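Local coordinates for putative glycosyltransferase (Mannosyltransferase) involved in glycosylating the PBCV-1 major capsid protein (PDB 2P6W) that probably transfers a sugar from a nucleotide-sugar donor such as UDP-glucose, with manganese, in glycosylating the viral major capsid protein, this chain being the enzyme's N-terminal domain, at residues 18-21 and 22-25; 151-154 and 155-159. All coordinates share one frame; numbering follows the deposited sequence.

Interaction 1 of 2, residues 18-21 and 22-25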
ATOM      1  N   GLU A  18     -12.027   2.330  16.557  1.00 24.18           N
ATOM      2  CA  GLU A  18     -11.474   2.084  17.901  1.00 23.51           C
ATOM      3  C   GLU A  18     -10.026   1.579  17.878  1.00 23.45           C
ATOM      4  O   GLU A  18      -9.358   1.535  18.922  1.00 23.02           O
ATOM      5  CB  GLU A  18     -12.356   1.096  18.690  1.00 23.64           C
ATOM      6  CG  GLU A  18     -13.624   1.720  19.286  1.00 25.20           C
ATOM      7  CD  GLU A  18     -14.687   2.057  18.248  1.00 25.82           C
ATOM      8  OE1 GLU A  18     -14.770   1.345  17.227  1.00 26.42           O
ATOM      9  OE2 GLU A  18     -15.460   3.023  18.471  1.00 28.55           O
ATOM     10  N   THR A  19      -9.550   1.184  16.696  1.00 22.56           N
ATOM     11  CA  THR A  19      -8.218   0.633  16.587  1.00 22.80           C
ATOM     12  C   THR A  19      -7.244   1.793  16.575  1.00 22.40           C
ATOM     13  O   THR A  19      -7.156   2.527  15.593  1.00 22.58           O
ATOM     14  CB  THR A  19      -8.087  -0.255  15.347  1.00 22.48           C
ATOM     15  OG1 THR A  19      -9.028  -1.336  15.469  1.00 25.13           O
ATOM     16  CG2 THR A  19      -6.696  -0.820  15.268  1.00 22.32           C
ATOM     17  N   ILE A  20      -6.550   1.972  17.701  1.00 21.91           N
ATOM     18  CA  ILE A  20      -5.721   3.154  17.915  1.00 21.88           C
ATOM     19  C   ILE A  20      -4.559   3.282  16.933  1.00 21.85           C
ATOM     20  O   ILE A  20      -4.364   4.351  16.357  1.00 22.16           O
ATOM     21  CB  ILE A  20      -5.263   3.263  19.387  1.00 22.27           C
ATOM     22  CG1 ILE A  20      -6.480   3.463  20.287  1.00 21.91           C
ATOM     23  CG2 ILE A  20      -4.257   4.408  19.590  1.00 21.77           C
ATOM     24  CD1 ILE A  20      -7.413   4.629  19.869  1.00 27.65           C
ATOM     25  N   TYR A  21      -3.815   2.202  16.698  1.00 21.43           N
ATOM     26  CA  TYR A  21      -2.660   2.344  15.798  1.00 21.32           C
ATOM     27  C   TYR A  21      -3.073   2.849  14.422  1.00 21.72           C
ATOM     28  O   TYR A  21      -2.348   3.631  13.806  1.00 22.05           O
ATOM     29  CB  TYR A  21      -1.853   1.060  15.668  1.00 22.06           C
ATOM     30  CG  TYR A  21      -2.438   0.010  14.763  1.00 20.49           C
ATOM     31  CD1 TYR A  21      -2.274   0.073  13.360  1.00 20.72           C
ATOM     32  CD2 TYR A  21      -3.122  -1.079  15.298  1.00 22.17           C
ATOM     33  CE1 TYR A  21      -2.818  -0.898  12.517  1.00 18.85           C
ATOM     34  CE2 TYR A  21      -3.650  -2.064  14.472  1.00 21.29           C
ATOM     35  CZ  TYR A  21      -3.491  -1.977  13.085  1.00 21.10           C
ATOM     36  OH  TYR A  21      -4.016  -2.978  12.289  1.00 22.30           O
ATOM     37  N   ALA A  22      -4.248   2.425  13.957  1.00 22.42           N
ATOM     38  CA  ALA A  22      -4.701   2.811  12.623  1.00 22.38           C
ATOM     39  C   ALA A  22      -5.181   4.256  12.597  1.00 22.79           C
ATOM     40  O   ALA A  22      -5.067   4.925  11.576  1.00 22.07           O
ATOM     41  CB  ALA A  22      -5.787   1.863  12.140  1.00 22.63           C
ATOM     42  N   ARG A  23      -5.709   4.748  13.721  1.00 22.90           N
ATOM     43  CA  ARG A  23      -6.005   6.184  13.823  1.00 23.74           C
ATOM     44  C   ARG A  23      -4.705   6.954  13.639  1.00 23.24           C
ATOM     45  O   ARG A  23      -4.665   7.955  12.922  1.00 22.74           O
ATOM     46  CB  ARG A  23      -6.659   6.533  15.172  1.00 23.40           C
ATOM     47  CG  ARG A  23      -7.227   7.955  15.215  1.00 28.29           C
ATOM     48  CD  ARG A  23      -8.043   8.243  16.486  1.00 28.61           C
ATOM     49  NE  ARG A  23      -7.380   7.866  17.738  1.00 38.05           N
ATOM     50  CZ  ARG A  23      -6.365   8.526  18.294  1.00 40.89           C
ATOM     51  NH1 ARG A  23      -5.855   9.609  17.710  1.00 42.10           N
ATOM     52  NH2 ARG A  23      -5.847   8.096  19.438  1.00 42.47           N
ATOM     53  N   LYS A  24      -3.645   6.480  14.286  1.00 22.27           N
ATOM     54  CA  LYS A  24      -2.371   7.195  14.282  1.00 22.63           C
ATOM     55  C   LYS A  24      -1.692   7.157  12.919  1.00 22.31           C
ATOM     56  O   LYS A  24      -1.194   8.181  12.441  1.00 22.66           O
ATOM     57  CB  LYS A  24      -1.453   6.669  15.383  1.00 23.04           C
ATOM     58  CG  LYS A  24      -1.964   7.018  16.775  1.00 25.26           C
ATOM     59  CD  LYS A  24      -1.013   6.512  17.817  1.00 29.95           C
ATOM     60  CE  LYS A  24      -1.315   7.084  19.183  1.00 31.02           C
ATOM     61  NZ  LYS A  24      -0.167   6.752  20.046  1.00 32.70           N
ATOM     62  N   THR A  25      -1.655   5.990  12.281  1.00 22.20           N
ATOM     63  CA  THR A  25      -1.075   5.923  10.945  1.00 21.48           C
ATOM     64  C   THR A  25      -1.873   6.792   9.968  1.00 21.98           C
ATOM     65  O   THR A  25      -1.279   7.506   9.167  1.00 22.24           O
ATOM     66  CB  THR A  25      -0.991   4.491  10.410  1.00 22.44           C
ATOM     67  OG1 THR A  25      -2.310   3.960  10.305  1.00 20.05           O
ATOM     68  CG2 THR A  25      -0.158   3.616  11.344  1.00 21.79           C
TER
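The first turn of helix 20-36, the helix of a beta-alpha-beta unit in this GT-A-type domain, is where Ile20 and Tyr21 meet Ala22, Arg23 and Lys24. Thr19 sits at the N-cap position, though its side chain makes no capping bond; its O accepts Arg23 N at 3.2 Å, and a weak bond from Ala22 N reaches the same oxygen. Thr25 N then bonds Tyr21 O at 2.9 Å, the straightest of the turn at 166°. On the more exposed flank, Ile20 and Arg23 run side by side: CD1 of Ile20 lies 3.8 Å from NH2 of Arg23, at the edge of the guanidinium, whose charge is paired with Glu27. The CG2 branch of Ile20 also touches CE of the extended Lys24, 4.0 Å away. Tyr21 turns inward. With chi1 at 78°, its CG sits between backbone N and carbonyl carbon, which folds the ring back over the next residue, so that Ala22 CB lies over one face, 4.1 Å from Tyr21 CE1. The ring also touches manganese ligand Asp82 and Met208 of helix 201-210, while Thr25 OG1 bonds Ser81 O in the loop after strand 75-79.

Interaction 2 of 2, residues 151-154 and 155-159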
ATOM      1  N   PRO A 151      -1.163 -15.562  -0.456  1.00 22.52           N
ATOM      2  CA  PRO A 151      -1.413 -14.197   0.053  1.00 22.85           C
ATOM      3  C   PRO A 151      -2.393 -13.291  -0.721  1.00 23.10           C
ATOM      4  O   PRO A 151      -2.254 -12.071  -0.674  1.00 23.65           O
ATOM      5  CB  PRO A 151      -0.006 -13.566   0.045  1.00 23.24           C
ATOM      6  CG  PRO A 151       0.666 -14.212  -1.104  1.00 22.87           C
ATOM      7  CD  PRO A 151       0.122 -15.635  -1.189  1.00 22.26           C
ATOM      8  N   TYR A 152      -3.367 -13.872  -1.422  1.00 22.29           N
ATOM      9  CA  TYR A 152      -4.554 -13.108  -1.868  1.00 22.02           C
ATOM     10  C   TYR A 152      -4.219 -12.076  -2.952  1.00 21.00           C
ATOM     11  O   TYR A 152      -3.729 -12.467  -4.008  1.00 20.98           O
ATOM     12  CB  TYR A 152      -5.276 -12.470  -0.669  1.00 22.72           C
ATOM     13  CG  TYR A 152      -5.496 -13.436   0.464  1.00 24.13           C
ATOM     14  CD1 TYR A 152      -6.190 -14.611   0.267  1.00 26.09           C
ATOM     15  CD2 TYR A 152      -5.000 -13.159   1.745  1.00 24.96           C
ATOM     16  CE1 TYR A 152      -6.406 -15.500   1.312  1.00 25.87           C
ATOM     17  CE2 TYR A 152      -5.209 -14.044   2.798  1.00 25.55           C
ATOM     18  CZ  TYR A 152      -5.914 -15.206   2.571  1.00 25.43           C
ATOM     19  OH  TYR A 152      -6.119 -16.098   3.606  1.00 26.72           O
ATOM     20  N   GLU A 153      -4.515 -10.793  -2.744  1.00 21.19           N
ATOM     21  CA  GLU A 153      -4.240  -9.782  -3.784  1.00 20.62           C
ATOM     22  C   GLU A 153      -2.758  -9.753  -4.125  1.00 20.80           C
ATOM     23  O   GLU A 153      -2.363  -9.431  -5.246  1.00 21.08           O
ATOM     24  CB  GLU A 153      -4.725  -8.386  -3.343  1.00 20.46           C
ATOM     25  CG  GLU A 153      -4.198  -7.205  -4.177  1.00 21.77           C
ATOM     26  CD  GLU A 153      -2.863  -6.660  -3.671  1.00 22.49           C
ATOM     27  OE1 GLU A 153      -2.316  -7.211  -2.683  1.00 22.14           O
ATOM     28  OE2 GLU A 153      -2.362  -5.662  -4.250  1.00 21.95           O
ATOM     29  N   GLN A 154      -1.922 -10.085  -3.147  1.00 20.66           N
ATOM     30  CA  GLN A 154      -0.479 -10.045  -3.358  1.00 20.15           C
ATOM     31  C   GLN A 154      -0.052 -11.099  -4.381  1.00 20.22           C
ATOM     32  O   GLN A 154       0.771 -10.844  -5.265  1.00 20.27           O
ATOM     33  CB  GLN A 154       0.203 -10.281  -2.017  1.00 21.40           C
ATOM     34  CG  GLN A 154       1.699 -10.212  -2.047  1.00 20.71           C
ATOM     35  CD  GLN A 154       2.256 -10.183  -0.641  1.00 21.43           C
ATOM     36  OE1 GLN A 154       2.252  -9.144   0.014  1.00 23.29           O
ATOM     37  NE2 GLN A 154       2.749 -11.325  -0.172  1.00 23.52           N
ATOM     38  N   LYS A 155      -0.616 -12.305  -4.244  1.00 19.89           N
ATOM     39  CA  LYS A 155      -0.386 -13.373  -5.201  1.00 20.47           C
ATOM     40  C   LYS A 155      -1.026 -13.048  -6.556  1.00 20.65           C
ATOM     41  O   LYS A 155      -0.475 -13.366  -7.613  1.00 21.09           O
ATOM     42  CB  LYS A 155      -0.945 -14.693  -4.647  1.00 21.18           C
ATOM     43  CG  LYS A 155      -0.952 -15.814  -5.686  1.00 22.08           C
ATOM     44  CD  LYS A 155      -0.889 -17.221  -5.071  1.00 23.83           C
ATOM     45  CE  LYS A 155      -2.007 -17.484  -4.075  1.00 24.10           C
ATOM     46  NZ  LYS A 155      -1.825 -18.887  -3.547  1.00 24.60           N
ATOM     47  N   THR A 156      -2.183 -12.386  -6.522  1.00 19.89           N
ATOM     48  CA  THR A 156      -2.891 -12.077  -7.765  1.00 19.60           C
ATOM     49  C   THR A 156      -2.100 -11.066  -8.587  1.00 19.70           C
ATOM     50  O   THR A 156      -1.957 -11.205  -9.807  1.00 20.67           O
ATOM     51  CB  THR A 156      -4.299 -11.563  -7.477  1.00 19.87           C
ATOM     52  OG1 THR A 156      -4.958 -12.524  -6.634  1.00 19.40           O
ATOM     53  CG2 THR A 156      -5.072 -11.356  -8.794  1.00 18.42           C
ATOM     54  N   VAL A 157      -1.596 -10.032  -7.928  1.00 19.52           N
ATOM     55  CA  VAL A 157      -0.741  -9.085  -8.623  1.00 19.63           C
ATOM     56  C   VAL A 157       0.484  -9.787  -9.217  1.00 19.70           C
ATOM     57  O   VAL A 157       0.781  -9.639 -10.403  1.00 19.92           O
ATOM     58  CB  VAL A 157      -0.335  -7.911  -7.685  1.00 19.76           C
ATOM     59  CG1 VAL A 157       0.796  -7.079  -8.310  1.00 19.77           C
ATOM     60  CG2 VAL A 157      -1.526  -7.023  -7.427  1.00 19.04           C
ATOM     61  N   TYR A 158       1.206 -10.546  -8.405  1.00 19.58           N
ATOM     62  CA  TYR A 158       2.445 -11.141  -8.880  1.00 19.82           C
ATOM     63  C   TYR A 158       2.271 -12.234  -9.957  1.00 20.66           C
ATOM     64  O   TYR A 158       3.064 -12.308 -10.927  1.00 20.76           O
ATOM     65  CB  TYR A 158       3.274 -11.651  -7.701  1.00 20.79           C
ATOM     66  CG  TYR A 158       4.689 -11.991  -8.082  1.00 20.58           C
ATOM     67  CD1 TYR A 158       5.609 -10.989  -8.395  1.00 22.34           C
ATOM     68  CD2 TYR A 158       5.111 -13.330  -8.145  1.00 22.50           C
ATOM     69  CE1 TYR A 158       6.921 -11.308  -8.738  1.00 23.31           C
ATOM     70  CE2 TYR A 158       6.422 -13.651  -8.484  1.00 21.85           C
ATOM     71  CZ  TYR A 158       7.308 -12.644  -8.791  1.00 22.81           C
ATOM     72  OH  TYR A 158       8.607 -12.948  -9.127  1.00 25.23           O
ATOM     73  N   GLU A 159       1.262 -13.081  -9.772  1.00 19.99           N
ATOM     74  CA  GLU A 159       1.087 -14.284 -10.597  1.00 20.74           C
ATOM     75  C   GLU A 159      -0.005 -14.211 -11.661  1.00 20.67           C
ATOM     76  O   GLU A 159      -0.001 -15.037 -12.608  1.00 21.59           O
ATOM     77  CB  GLU A 159       0.850 -15.497  -9.712  1.00 20.78           C
ATOM     78  CG  GLU A 159       2.040 -15.833  -8.798  1.00 21.32           C
ATOM     79  CD  GLU A 159       1.802 -17.063  -7.949  1.00 23.07           C
ATOM     80  OE1 GLU A 159       1.167 -18.017  -8.454  1.00 28.28           O
ATOM     81  OE2 GLU A 159       2.234 -17.072  -6.770  1.00 21.76           O
TER
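With chi1 near 170° and a bend at chi3 (56°), the chain of Lys155 doubles back toward the start of its helix and crosses the ring of Pro151 at about a right angle. Pro151 CD is 3.7 Å from Lys155 CB and 4.0 Å from Lys155 CE; the ammonium beyond is held by Thr149 OG1 and Phe150 O. Thr156 has OG1 beside its own backbone N (chi1 -54°), which lets one residue grip Tyr152 O twice. The hydroxyl donates at 2.9 Å from OG1, coming from above the carbonyl plane, and Thr156 N bonds the same oxygen at 3.0 Å within that plane. Glu153 and Val157 lie side by side, with Glu153 OE2 3.6 Å from Val157 CG2, and their backbones are joined by a nearly straight bond of 2.9 Å from Val157 N to Glu153 O. The buried Glu153 carboxylate is met by Thr122 and by a salt bridge to Lys125. This is the N-terminal turn of helix 153-164, entered through a cis-proline and the N-cap residue Tyr152, beside the donor-sugar site: Glu153 also makes a weak, long ion pair with Arg59, a UDP-glucose-binding residue.

Both contacts are opening turns of helices, 20-36 for interaction 1 and 153-164 for interaction 2, so they hold different elements, with their nearest atoms about 15 Å apart. Each reaches toward the manganese site: the side chains of Tyr21 and Gln154 each lie about 8 Å from the manganese ion at their nearest atoms. Interaction 1 is partly buried, with a more exposed flank where isoleucine methyls lie along arginine and lysine side chains, and an aromatic side turned to the metal-binding loop and helix 201-210. Interaction 2 is more deeply buried, and its charged groups find partners inside the fold. The first-turn carbonyls differ too: Thr19 O takes backbone N-H groups, one weakly, whereas Tyr152 O takes both the N-H and the hydroxyl of a single threonine.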